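Local coordinates for protein putative hydantoin racemase (PDB 3QVL) that racemises allantoin and probably also interconverts the D and L forms of other 5-monosubstituted hydantoins, at residues Gly20-Ala25 / Met185-Gln190; Ala14-Ile19 / Ile33-Pro38. All coordinates share one frame; numbering follows the deposited sequence.

Contact 1 (Gly20-Ala25 / Met185-Gln190)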
ATOM      1  N   GLY A  20     -27.527  -1.014 -24.459  1.00 18.44           N
ATOM      2  CA  GLY A  20     -28.140   0.124 -25.147  1.00 18.53           C
ATOM      3  C   GLY A  20     -29.378   0.659 -24.451  1.00 18.62           C
ATOM      4  O   GLY A  20     -29.575   1.874 -24.374  1.00 18.59           O
ATOM      5  N   ALA A  21     -30.209  -0.250 -23.941  1.00 18.70           N
ATOM      6  CA  ALA A  21     -31.422   0.116 -23.210  1.00 18.83           C
ATOM      7  C   ALA A  21     -31.111   0.851 -21.906  1.00 18.92           C
ATOM      8  O   ALA A  21     -31.776   1.832 -21.569  1.00 18.90           O
ATOM      9  CB  ALA A  21     -32.276  -1.118 -22.937  1.00 18.87           C
ATOM     10  N   ALA A  22     -30.095   0.376 -21.186  1.00 19.00           N
ATOM     11  CA  ALA A  22     -29.671   1.000 -19.932  1.00 19.13           C
ATOM     12  C   ALA A  22     -29.083   2.392 -20.160  1.00 19.22           C
ATOM     13  O   ALA A  22     -29.299   3.302 -19.356  1.00 19.20           O
ATOM     14  CB  ALA A  22     -28.674   0.115 -19.209  1.00 19.10           C
ATOM     15  N   ALA A  23     -28.349   2.545 -21.261  1.00 19.33           N
ATOM     16  CA  ALA A  23     -27.725   3.814 -21.626  1.00 19.54           C
ATOM     17  C   ALA A  23     -28.757   4.881 -22.002  1.00 19.73           C
ATOM     18  O   ALA A  23     -28.645   6.034 -21.581  1.00 19.72           O
ATOM     19  CB  ALA A  23     -26.733   3.608 -22.763  1.00 19.52           C
ATOM     20  N   ARG A  24     -29.759   4.485 -22.786  1.00 19.92           N
ATOM     21  CA  ARG A  24     -30.811   5.399 -23.240  1.00 20.21           C
ATOM     22  C   ARG A  24     -31.759   5.820 -22.120  1.00 20.26           C
ATOM     23  O   ARG A  24     -32.302   6.926 -22.145  1.00 20.29           O
ATOM     24  CB  ARG A  24     -31.613   4.781 -24.387  1.00 20.26           C
ATOM     25  CG  ARG A  24     -30.874   4.729 -25.716  1.00 20.76           C
ATOM     26  CD  ARG A  24     -31.792   4.301 -26.856  1.00 21.60           C
ATOM     27  NE  ARG A  24     -32.375   2.979 -26.633  1.00 22.34           N
ATOM     28  CZ  ARG A  24     -31.830   1.831 -27.030  1.00 22.66           C
ATOM     29  NH1 ARG A  24     -32.446   0.686 -26.773  1.00 22.83           N
ATOM     30  NH2 ARG A  24     -30.673   1.820 -27.684  1.00 22.82           N
ATOM     31  N   ALA A  25     -31.948   4.934 -21.143  1.00 20.36           N
ATOM     32  CA  ALA A  25     -32.870   5.168 -20.029  1.00 20.44           C
ATOM     33  C   ALA A  25     -32.468   6.342 -19.134  1.00 20.53           C
ATOM     34  O   ALA A  25     -33.327   6.984 -18.528  1.00 20.55           O
ATOM     35  CB  ALA A  25     -33.029   3.899 -19.198  1.00 20.47           C
ATOM     36  N   MET A 185     -26.026  -7.090 -16.582  1.00 17.81           N
ATOM     37  CA  MET A 185     -26.812  -6.785 -15.383  1.00 18.00           C
ATOM     38  C   MET A 185     -27.341  -5.350 -15.396  1.00 18.21           C
ATOM     39  O   MET A 185     -28.021  -4.926 -14.458  1.00 18.21           O
ATOM     40  CB  MET A 185     -25.969  -6.995 -14.122  1.00 17.88           C
ATOM     41  CG  MET A 185     -25.604  -8.435 -13.824  1.00 17.75           C
ATOM     42  SD  MET A 185     -24.505  -8.550 -12.400  1.00 17.02           S
ATOM     43  CE  MET A 185     -23.852 -10.205 -12.611  1.00 17.22           C
ATOM     44  N   ALA A 186     -27.036  -4.622 -16.467  1.00 18.52           N
ATOM     45  CA  ALA A 186     -27.291  -3.180 -16.559  1.00 18.87           C
ATOM     46  C   ALA A 186     -28.716  -2.740 -16.216  1.00 19.12           C
ATOM     47  O   ALA A 186     -28.905  -1.746 -15.511  1.00 19.21           O
ATOM     48  CB  ALA A 186     -26.890  -2.662 -17.938  1.00 18.84           C
ATOM     49  N   THR A 187     -29.709  -3.482 -16.699  1.00 19.41           N
ATOM     50  CA  THR A 187     -31.114  -3.109 -16.511  1.00 19.71           C
ATOM     51  C   THR A 187     -31.709  -3.572 -15.172  1.00 19.87           C
ATOM     52  O   THR A 187     -32.900  -3.375 -14.915  1.00 19.90           O
ATOM     53  CB  THR A 187     -32.001  -3.596 -17.689  1.00 19.70           C
ATOM     54  OG1 THR A 187     -31.845  -5.010 -17.861  1.00 19.76           O
ATOM     55  CG2 THR A 187     -31.619  -2.885 -18.983  1.00 19.83           C
ATOM     56  N   LEU A 188     -30.875  -4.171 -14.324  1.00 20.07           N
ATOM     57  CA  LEU A 188     -31.300  -4.669 -13.012  1.00 20.34           C
ATOM     58  C   LEU A 188     -31.122  -3.642 -11.895  1.00 20.42           C
ATOM     59  O   LEU A 188     -31.741  -3.758 -10.833  1.00 20.41           O
ATOM     60  CB  LEU A 188     -30.532  -5.949 -12.656  1.00 20.40           C
ATOM     61  CG  LEU A 188     -31.086  -7.338 -13.003  1.00 20.70           C
ATOM     62  CD1 LEU A 188     -31.743  -7.393 -14.380  1.00 21.09           C
ATOM     63  CD2 LEU A 188     -29.966  -8.367 -12.905  1.00 20.80           C
ATOM     64  N   ALA A 189     -30.279  -2.642 -12.146  1.00 20.55           N
ATOM     65  CA  ALA A 189     -29.868  -1.661 -11.135  1.00 20.68           C
ATOM     66  C   ALA A 189     -31.023  -0.933 -10.447  1.00 20.79           C
ATOM     67  O   ALA A 189     -31.081  -0.887  -9.217  1.00 20.73           O
ATOM     68  CB  ALA A 189     -28.896  -0.658 -11.741  1.00 20.70           C
ATOM     69  N   GLN A 190     -31.931  -0.371 -11.243  1.00 21.00           N
ATOM     70  CA  GLN A 190     -33.050   0.422 -10.729  1.00 21.23           C
ATOM     71  C   GLN A 190     -33.980  -0.389  -9.823  1.00 21.14           C
ATOM     72  O   GLN A 190     -34.314   0.053  -8.720  1.00 21.11           O
ATOM     73  CB  GLN A 190     -33.835   1.057 -11.884  1.00 21.40           C
ATOM     74  CG  GLN A 190     -35.115   1.774 -11.465  1.00 22.30           C
ATOM     75  CD  GLN A 190     -35.857   2.385 -12.637  1.00 23.44           C
ATOM     76  OE1 GLN A 190     -36.800   1.793 -13.167  1.00 24.22           O
ATOM     77  NE2 GLN A 190     -35.430   3.573 -13.054  1.00 23.82           N
TER
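Ala22 CB meets Ala186 CB at 3.5 Å, methyl against methyl, and this one close touch is the tight heart of the contact. Both methyls are buried. Residues as small as alanine suit the spot because the backbones run close, with Ala22 CA and Thr187 CA only 5.5 Å apart. Ala22 CB also lies 4.1 Å from Ala186 C, so it rests on the backbone of the turn as well as on the methyl. That turn carries a backbone bond from Leu188 N to Met185 O. The helix 13-26 belongs to the unit built around the first parallel sheet, whereas 185-190 leads from the second sheet's strand 177-180 into helix 189-196; the contact thus joins the two alpha/beta halves of the racemase. Asp202 touches both methyls and Val204 of helix 203-216 adds to Ala186, so this part of the contact is packed from within the chain. Toward solvent the fit slackens. Thr187 is exposed, and its CG2, set anti to the carbonyl carbon by a chi1 of 55°, reaches Ala22 CB at 4.2 Å and Ala21 CB at 4.4 Å. Threonine suits this edge, giving a methyl to Ala21 and Ala22 while OG1 lies farther from these two alanines.

Contact 2 (Ala14-Ile19 / Ile33-Pro38)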
ATOM      1  N   ALA A  14     -27.548  -9.547 -28.178  1.00 18.62           N
ATOM      2  CA  ALA A  14     -28.444  -9.603 -27.022  1.00 18.75           C
ATOM      3  C   ALA A  14     -27.950  -8.720 -25.875  1.00 18.87           C
ATOM      4  O   ALA A  14     -28.728  -7.957 -25.296  1.00 18.78           O
ATOM      5  CB  ALA A  14     -28.621 -11.042 -26.555  1.00 18.75           C
ATOM      6  N   MET A  15     -26.659  -8.817 -25.564  1.00 19.01           N
ATOM      7  CA  MET A  15     -26.047  -7.994 -24.519  1.00 19.24           C
ATOM      8  C   MET A  15     -25.940  -6.526 -24.948  1.00 19.16           C
ATOM      9  O   MET A  15     -26.096  -5.624 -24.122  1.00 19.09           O
ATOM     10  CB  MET A  15     -24.686  -8.568 -24.103  1.00 19.44           C
ATOM     11  CG  MET A  15     -23.996  -7.833 -22.949  1.00 20.27           C
ATOM     12  SD  MET A  15     -23.280  -8.887 -21.660  1.00 22.55           S
ATOM     13  CE  MET A  15     -22.871 -10.373 -22.569  1.00 21.09           C
ATOM     14  N   THR A  16     -25.692  -6.297 -26.239  1.00 19.09           N
ATOM     15  CA  THR A  16     -25.668  -4.943 -26.804  1.00 19.10           C
ATOM     16  C   THR A  16     -27.024  -4.249 -26.618  1.00 19.16           C
ATOM     17  O   THR A  16     -27.078  -3.055 -26.313  1.00 19.12           O
ATOM     18  CB  THR A  16     -25.260  -4.950 -28.302  1.00 19.06           C
ATOM     19  OG1 THR A  16     -24.050  -5.699 -28.470  1.00 18.90           O
ATOM     20  CG2 THR A  16     -25.039  -3.531 -28.818  1.00 19.16           C
ATOM     21  N   GLU A  17     -28.106  -5.009 -26.791  1.00 19.25           N
ATOM     22  CA  GLU A  17     -29.470  -4.515 -26.577  1.00 19.40           C
ATOM     23  C   GLU A  17     -29.716  -4.111 -25.123  1.00 19.24           C
ATOM     24  O   GLU A  17     -30.302  -3.060 -24.858  1.00 19.24           O
ATOM     25  CB  GLU A  17     -30.498  -5.570 -26.998  1.00 19.57           C
ATOM     26  CG  GLU A  17     -30.594  -5.809 -28.500  1.00 20.57           C
ATOM     27  CD  GLU A  17     -31.236  -7.146 -28.847  1.00 21.89           C
ATOM     28  OE1 GLU A  17     -31.989  -7.695 -28.013  1.00 22.64           O
ATOM     29  OE2 GLU A  17     -30.987  -7.650 -29.961  1.00 22.84           O
ATOM     30  N   THR A  18     -29.269  -4.954 -24.192  1.00 19.08           N
ATOM     31  CA  THR A  18     -29.389  -4.689 -22.757  1.00 18.96           C
ATOM     32  C   THR A  18     -28.595  -3.441 -22.369  1.00 18.84           C
ATOM     33  O   THR A  18     -29.099  -2.570 -21.653  1.00 18.78           O
ATOM     34  CB  THR A  18     -28.912  -5.903 -21.919  1.00 19.00           C
ATOM     35  OG1 THR A  18     -29.652  -7.068 -22.301  1.00 19.12           O
ATOM     36  CG2 THR A  18     -29.106  -5.658 -20.422  1.00 19.03           C
ATOM     37  N   ILE A  19     -27.360  -3.364 -22.859  1.00 18.64           N
ATOM     38  CA  ILE A  19     -26.477  -2.224 -22.622  1.00 18.50           C
ATOM     39  C   ILE A  19     -27.058  -0.932 -23.215  1.00 18.49           C
ATOM     40  O   ILE A  19     -27.088   0.105 -22.545  1.00 18.44           O
ATOM     41  CB  ILE A  19     -25.051  -2.505 -23.169  1.00 18.49           C
ATOM     42  CG1 ILE A  19     -24.333  -3.519 -22.271  1.00 18.27           C
ATOM     43  CG2 ILE A  19     -24.240  -1.221 -23.276  1.00 18.35           C
ATOM     44  CD1 ILE A  19     -23.170  -4.233 -22.935  1.00 18.12           C
ATOM     45  N   ILE A  33     -27.625   8.033 -28.042  1.00 20.27           N
ATOM     46  CA  ILE A  33     -26.812   6.860 -27.738  1.00 20.07           C
ATOM     47  C   ILE A  33     -26.596   6.034 -29.003  1.00 19.95           C
ATOM     48  O   ILE A  33     -27.555   5.671 -29.690  1.00 19.94           O
ATOM     49  CB  ILE A  33     -27.462   5.981 -26.627  1.00 20.05           C
ATOM     50  CG1 ILE A  33     -27.626   6.765 -25.311  1.00 19.96           C
ATOM     51  CG2 ILE A  33     -26.688   4.669 -26.424  1.00 20.06           C
ATOM     52  CD1 ILE A  33     -26.326   7.264 -24.668  1.00 19.80           C
ATOM     53  N   LEU A  34     -25.333   5.758 -29.312  1.00 19.77           N
ATOM     54  CA  LEU A  34     -24.982   4.853 -30.401  1.00 19.65           C
ATOM     55  C   LEU A  34     -24.445   3.547 -29.823  1.00 19.54           C
ATOM     56  O   LEU A  34     -23.252   3.423 -29.531  1.00 19.50           O
ATOM     57  CB  LEU A  34     -23.966   5.499 -31.353  1.00 19.70           C
ATOM     58  CG  LEU A  34     -24.372   6.767 -32.116  1.00 19.90           C
ATOM     59  CD1 LEU A  34     -23.162   7.379 -32.801  1.00 20.23           C
ATOM     60  CD2 LEU A  34     -25.477   6.492 -33.135  1.00 20.24           C
ATOM     61  N   ALA A  35     -25.346   2.583 -29.641  1.00 19.38           N
ATOM     62  CA  ALA A  35     -24.997   1.279 -29.085  1.00 19.28           C
ATOM     63  C   ALA A  35     -24.428   0.371 -30.170  1.00 19.22           C
ATOM     64  O   ALA A  35     -25.116   0.038 -31.139  1.00 19.19           O
ATOM     65  CB  ALA A  35     -26.209   0.638 -28.421  1.00 19.30           C
ATOM     66  N   VAL A  36     -23.166  -0.013 -30.003  1.00 19.10           N
ATOM     67  CA  VAL A  36     -22.453  -0.813 -31.001  1.00 19.02           C
ATOM     68  C   VAL A  36     -21.683  -1.977 -30.373  1.00 19.03           C
ATOM     69  O   VAL A  36     -21.488  -2.025 -29.157  1.00 18.94           O
ATOM     70  CB  VAL A  36     -21.470   0.050 -31.850  1.00 19.03           C
ATOM     71  CG1 VAL A  36     -22.221   1.093 -32.677  1.00 19.00           C
ATOM     72  CG2 VAL A  36     -20.409   0.709 -30.964  1.00 18.92           C
ATOM     73  N   CYS A  37     -21.258  -2.909 -31.221  1.00 19.04           N
ATOM     74  CA  CYS A  37     -20.383  -4.007 -30.822  1.00 19.16           C
ATOM     75  C   CYS A  37     -19.430  -4.330 -31.979  1.00 18.92           C
ATOM     76  O   CYS A  37     -19.715  -3.967 -33.123  1.00 18.90           O
ATOM     77  CB  CYS A  37     -21.204  -5.234 -30.419  1.00 19.21           C
ATOM     78  SG  CYS A  37     -22.289  -5.866 -31.705  1.00 20.55           S
ATOM     79  N   PRO A  38     -18.292  -4.999 -31.690  1.00 18.75           N
ATOM     80  CA  PRO A  38     -17.322  -5.281 -32.750  1.00 18.65           C
ATOM     81  C   PRO A  38     -17.871  -6.234 -33.807  1.00 18.56           C
ATOM     82  O   PRO A  38     -18.696  -7.096 -33.497  1.00 18.56           O
ATOM     83  CB  PRO A  38     -16.161  -5.947 -32.000  1.00 18.62           C
ATOM     84  CG  PRO A  38     -16.357  -5.584 -30.568  1.00 18.69           C
ATOM     85  CD  PRO A  38     -17.832  -5.520 -30.392  1.00 18.75           C
TER
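In the beta-alpha-beta unit formed by strand 2-7, helix 13-26 and strand 31-36, Thr16 of the helix packs against Ala35 and Val36 at the end of strand 31-36 and Cys37 just past it. Its two branches divide the work. CG2, anti to the backbone N because chi1 is -51°, lies 3.9 Å from Val36 O and 4.3 Å from Ala35 CB, a methyl resting across strand backbone and a small side chain. The other branch, OG1, approaches Cys37 CB at 3.5 Å and Cys37 SG at 3.7 Å. These are van der Waals touches, for the hydroxyl has its polar partners in Ser12 O, one turn back, and Asn8 ND2, just beyond strand 2-7. Threonine therefore fits well: two hydrogen bonds satisfy the buried oxygen, while the methyl lies on the strand. The small Ala35 keeps the approach short, with Thr16 CA and Ala35 CA 6.7 Å apart, and the slim Cys37 fits beside the hydroxyl. Val36 turns its CB away from the helix, where its side chain meets Gln61 of helix 48-68. A helix laid on one face of a parallel sheet, with the next helix on the reverse face, is typical of a Rossmann-like alpha/beta fold.

How the contacts relate
Contacts 1 and 2 share helix 13-26, and their centres lie 11 Å apart: contact 2 seats its first half on its own sheet, contact 1 presses its second half against the other half of the protein. They also touch directly. Gly20 CA lies 3.8 Å from Ala35 CB, a closeness that suits a residue without a side chain, and Thr187 CG2 packs 3.7 Å from Thr18 O. Both lie near the pocket, a shell out from the bound dioxoimidazolidinyl acetic acid, which is about 9 Å from the side chain of Ala186 and about 10 Å from that of Thr16. Met15 touches the pocket residues Asn10 and Val148, and Gly181, Ser182 and Gly183 precede 185-190.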